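Local coordinates for iron-sulfur cluster assembly scaffold protein IscU (PDB 1SU0) that probably serves as a scaffold on which iron-sulfur clusters are assembled with the desulfurase IscS and then handed to other proteins, at residues Asp42-Thr47 and Thr129-Ala134. Residues are numbered along the deposited sequence; the frame is centred on the assembly and turned at random.
Sequences DVISLT and TLAWNA. With ZN (zinc ion), chain B.
I44 and L130 lie alongside each other, their side chains running antiparallel, where strand 43-50 lies over helix 122-139. The two branches of I44 divide the work. CG2 drops between L130 and A134, 3.9 Å from L130 CG and 4.1 Å from A134 CB, resting on residues one helical turn apart, while CG1, anti to the backbone N (chi1 -174°), carries CD1 over to A131 CB. L130 also extends anti to its own N; its CG and CD1 face I44 CG2, whereas CD2 turns from I44 toward D42, just before the strand, and presses on D42 CB at 3.5 Å. At the other end, L46 and A134 meet CB to CB at 4.1 Å, and L46 CD1 lies 3.6 Å from the carbonyl oxygen A134 O. No hydrogen bond crosses; apart from that carbonyl the side-chain contacts are apolar, and the short segments run roughly parallel, their axes 33° apart and 9.0 Å at closest approach. A131 and A134 offer just their CB methyls as side chains, and I44 and L46 reach to them. L35 of the neighbouring strand also touches L130 and A134, and S72 of helix 66-79 touches I44 and A131. The D42 carboxylate binds the zinc ion through OD1 at 2.4 Å; OD2, 2.9 Å from the zinc, is hydrogen-bonded elsewhere. C65 and C127 also bind the zinc through SG, and C40 belongs to the same site; C127 shares its helix with L130. The arrangement is a helix packed on an antiparallel sheet in the NifU-like scaffold fold, with one edge of its hydrophobic core adjoining the three-cysteine, one-aspartate metal site, where zinc probably substitutes for an iron-sulfur centre.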
ATOM      1  N   ASP A  42      -5.220   6.190  11.255  1.00 24.72           N
ATOM      2  CA  ASP A  42      -4.281   5.192  10.766  1.00 24.51           C
ATOM      3  C   ASP A  42      -2.859   5.733  10.940  1.00 23.97           C
ATOM      4  O   ASP A  42      -2.674   6.926  11.014  1.00 23.71           O
ATOM      5  CB  ASP A  42      -4.579   4.806   9.309  1.00 24.40           C
ATOM      6  CG  ASP A  42      -6.064   4.530   9.060  1.00 24.68           C
ATOM      7  OD1 ASP A  42      -6.590   4.981   8.017  1.00 24.33           O
ATOM      8  OD2 ASP A  42      -6.788   3.885   9.853  1.00 25.91           O
ATOM      9  N   VAL A  43      -1.879   4.849  11.080  1.00 23.65           N
ATOM     10  CA  VAL A  43      -0.470   5.231  11.162  1.00 23.99           C
ATOM     11  C   VAL A  43       0.415   4.118  10.571  1.00 23.90           C
ATOM     12  O   VAL A  43       0.073   2.935  10.638  1.00 24.58           O
ATOM     13  CB  VAL A  43       0.012   5.545  12.606  1.00 24.14           C
ATOM     14  CG1 VAL A  43      -0.964   6.440  13.353  1.00 24.45           C
ATOM     15  CG2 VAL A  43       0.240   4.273  13.397  1.00 25.33           C
ATOM     16  N   ILE A  44       1.538   4.493   9.969  1.00 22.93           N
ATOM     17  CA  ILE A  44       2.439   3.493   9.435  1.00 22.64           C
ATOM     18  C   ILE A  44       3.909   3.895   9.468  1.00 22.25           C
ATOM     19  O   ILE A  44       4.271   5.010   9.180  1.00 21.46           O
ATOM     20  CB  ILE A  44       2.018   3.118   7.992  1.00 22.38           C
ATOM     21  CG1 ILE A  44       2.885   1.964   7.480  1.00 22.97           C
ATOM     22  CG2 ILE A  44       2.077   4.359   7.086  1.00 22.54           C
ATOM     23  CD1 ILE A  44       2.336   1.305   6.257  1.00 24.38           C
ATOM     24  N   SER A  45       4.737   2.932   9.814  1.00 22.54           N
ATOM     25  CA  SER A  45       6.162   3.071   9.810  1.00 22.87           C
ATOM     26  C   SER A  45       6.554   2.094   8.737  1.00 23.49           C
ATOM     27  O   SER A  45       6.328   0.896   8.878  1.00 24.00           O
ATOM     28  CB  SER A  45       6.723   2.673  11.171  1.00 22.82           C
ATOM     29  OG  SER A  45       8.125   2.783  11.233  1.00 21.96           O
ATOM     30  N   LEU A  46       7.105   2.627   7.654  1.00 23.71           N
ATOM     31  CA  LEU A  46       7.434   1.867   6.477  1.00 23.92           C
ATOM     32  C   LEU A  46       8.946   1.964   6.267  1.00 24.03           C
ATOM     33  O   LEU A  46       9.439   2.969   5.759  1.00 23.99           O
ATOM     34  CB  LEU A  46       6.674   2.469   5.283  1.00 24.14           C
ATOM     35  CG  LEU A  46       6.469   1.680   3.977  1.00 25.01           C
ATOM     36  CD1 LEU A  46       7.054   2.412   2.800  1.00 24.75           C
ATOM     37  CD2 LEU A  46       7.008   0.254   4.043  1.00 26.02           C
ATOM     38  N   THR A  47       9.675   0.937   6.697  1.00 24.00           N
ATOM     39  CA  THR A  47      11.095   0.804   6.368  1.00 23.87           C
ATOM     40  C   THR A  47      11.257   0.232   4.963  1.00 24.24           C
ATOM     41  O   THR A  47      10.692  -0.819   4.659  1.00 24.44           O
ATOM     42  CB  THR A  47      11.808  -0.135   7.344  1.00 23.64           C
ATOM     43  OG1 THR A  47      11.145  -1.402   7.365  1.00 21.92           O
ATOM     44  CG2 THR A  47      11.741   0.389   8.777  1.00 24.18           C
ATOM     45  N   THR A 129      -4.685   5.090   0.568  1.00 24.60           N
ATOM     46  CA  THR A 129      -3.480   5.681  -0.035  1.00 24.05           C
ATOM     47  C   THR A 129      -2.319   5.874   0.939  1.00 23.82           C
ATOM     48  O   THR A 129      -1.184   6.015   0.502  1.00 24.83           O
ATOM     49  CB  THR A 129      -3.792   6.999  -0.711  1.00 23.49           C
ATOM     50  OG1 THR A 129      -4.323   7.903   0.249  1.00 24.21           O
ATOM     51  CG2 THR A 129      -4.893   6.839  -1.762  1.00 23.00           C
ATOM     52  N   LEU A 130      -2.586   5.839   2.235  1.00 22.88           N
ATOM     53  CA  LEU A 130      -1.564   6.100   3.246  1.00 22.69           C
ATOM     54  C   LEU A 130      -0.253   5.362   3.003  1.00 22.28           C
ATOM     55  O   LEU A 130       0.821   5.961   3.003  1.00 22.64           O
ATOM     56  CB  LEU A 130      -2.106   5.766   4.653  1.00 22.64           C
ATOM     57  CG  LEU A 130      -1.208   6.009   5.889  1.00 22.71           C
ATOM     58  CD1 LEU A 130      -0.470   7.317   5.878  1.00 20.09           C
ATOM     59  CD2 LEU A 130      -2.049   5.929   7.150  1.00 23.55           C
ATOM     60  N   ALA A 131      -0.337   4.060   2.800  1.00 22.49           N
ATOM     61  CA  ALA A 131       0.855   3.246   2.573  1.00 22.64           C
ATOM     62  C   ALA A 131       1.595   3.696   1.315  1.00 23.00           C
ATOM     63  O   ALA A 131       2.832   3.821   1.305  1.00 23.08           O
ATOM     64  CB  ALA A 131       0.483   1.823   2.453  1.00 22.64           C
ATOM     65  N   TRP A 132       0.829   3.948   0.263  1.00 22.66           N
ATOM     66  CA  TRP A 132       1.413   4.363  -0.993  1.00 22.96           C
ATOM     67  C   TRP A 132       2.211   5.649  -0.835  1.00 22.60           C
ATOM     68  O   TRP A 132       3.283   5.768  -1.397  1.00 22.62           O
ATOM     69  CB  TRP A 132       0.324   4.496  -2.056  1.00 23.15           C
ATOM     70  CG  TRP A 132      -0.232   3.179  -2.421  1.00 23.72           C
ATOM     71  CD1 TRP A 132      -1.365   2.600  -1.917  1.00 23.83           C
ATOM     72  CD2 TRP A 132       0.344   2.229  -3.318  1.00 23.40           C
ATOM     73  NE1 TRP A 132      -1.530   1.353  -2.457  1.00 24.55           N
ATOM     74  CE2 TRP A 132      -0.508   1.106  -3.339  1.00 23.23           C
ATOM     75  CE3 TRP A 132       1.494   2.215  -4.125  1.00 22.51           C
ATOM     76  CZ2 TRP A 132      -0.249  -0.017  -4.125  1.00 22.17           C
ATOM     77  CZ3 TRP A 132       1.757   1.092  -4.900  1.00 21.57           C
ATOM     78  CH2 TRP A 132       0.887   0.001  -4.901  1.00 22.17           C
ATOM     79  N   ASN A 133       1.711   6.574  -0.024  1.00 22.58           N
ATOM     80  CA  ASN A 133       2.370   7.868   0.189  1.00 22.63           C
ATOM     81  C   ASN A 133       3.571   7.754   1.106  1.00 22.47           C
ATOM     82  O   ASN A 133       4.500   8.539   1.005  1.00 22.25           O
ATOM     83  CB  ASN A 133       1.363   8.895   0.716  1.00 22.33           C
ATOM     84  CG  ASN A 133       0.195   9.115  -0.251  1.00 22.60           C
ATOM     85  OD1 ASN A 133      -0.728   9.868   0.039  1.00 21.32           O
ATOM     86  ND2 ASN A 133       0.213   8.408  -1.386  1.00 21.92           N
ATOM     87  N   ALA A 134       3.572   6.763   1.989  1.00 23.00           N
ATOM     88  CA  ALA A 134       4.746   6.504   2.828  1.00 23.25           C
ATOM     89  C   ALA A 134       5.824   5.883   1.958  1.00 23.47           C
ATOM     90  O   ALA A 134       7.014   5.995   2.249  1.00 23.47           O
ATOM     91  CB  ALA A 134       4.407   5.591   4.009  1.00 23.02           C
TER
HETATM   92 ZN    ZN B 160      -8.910   4.356   7.880  1.00 69.78          ZN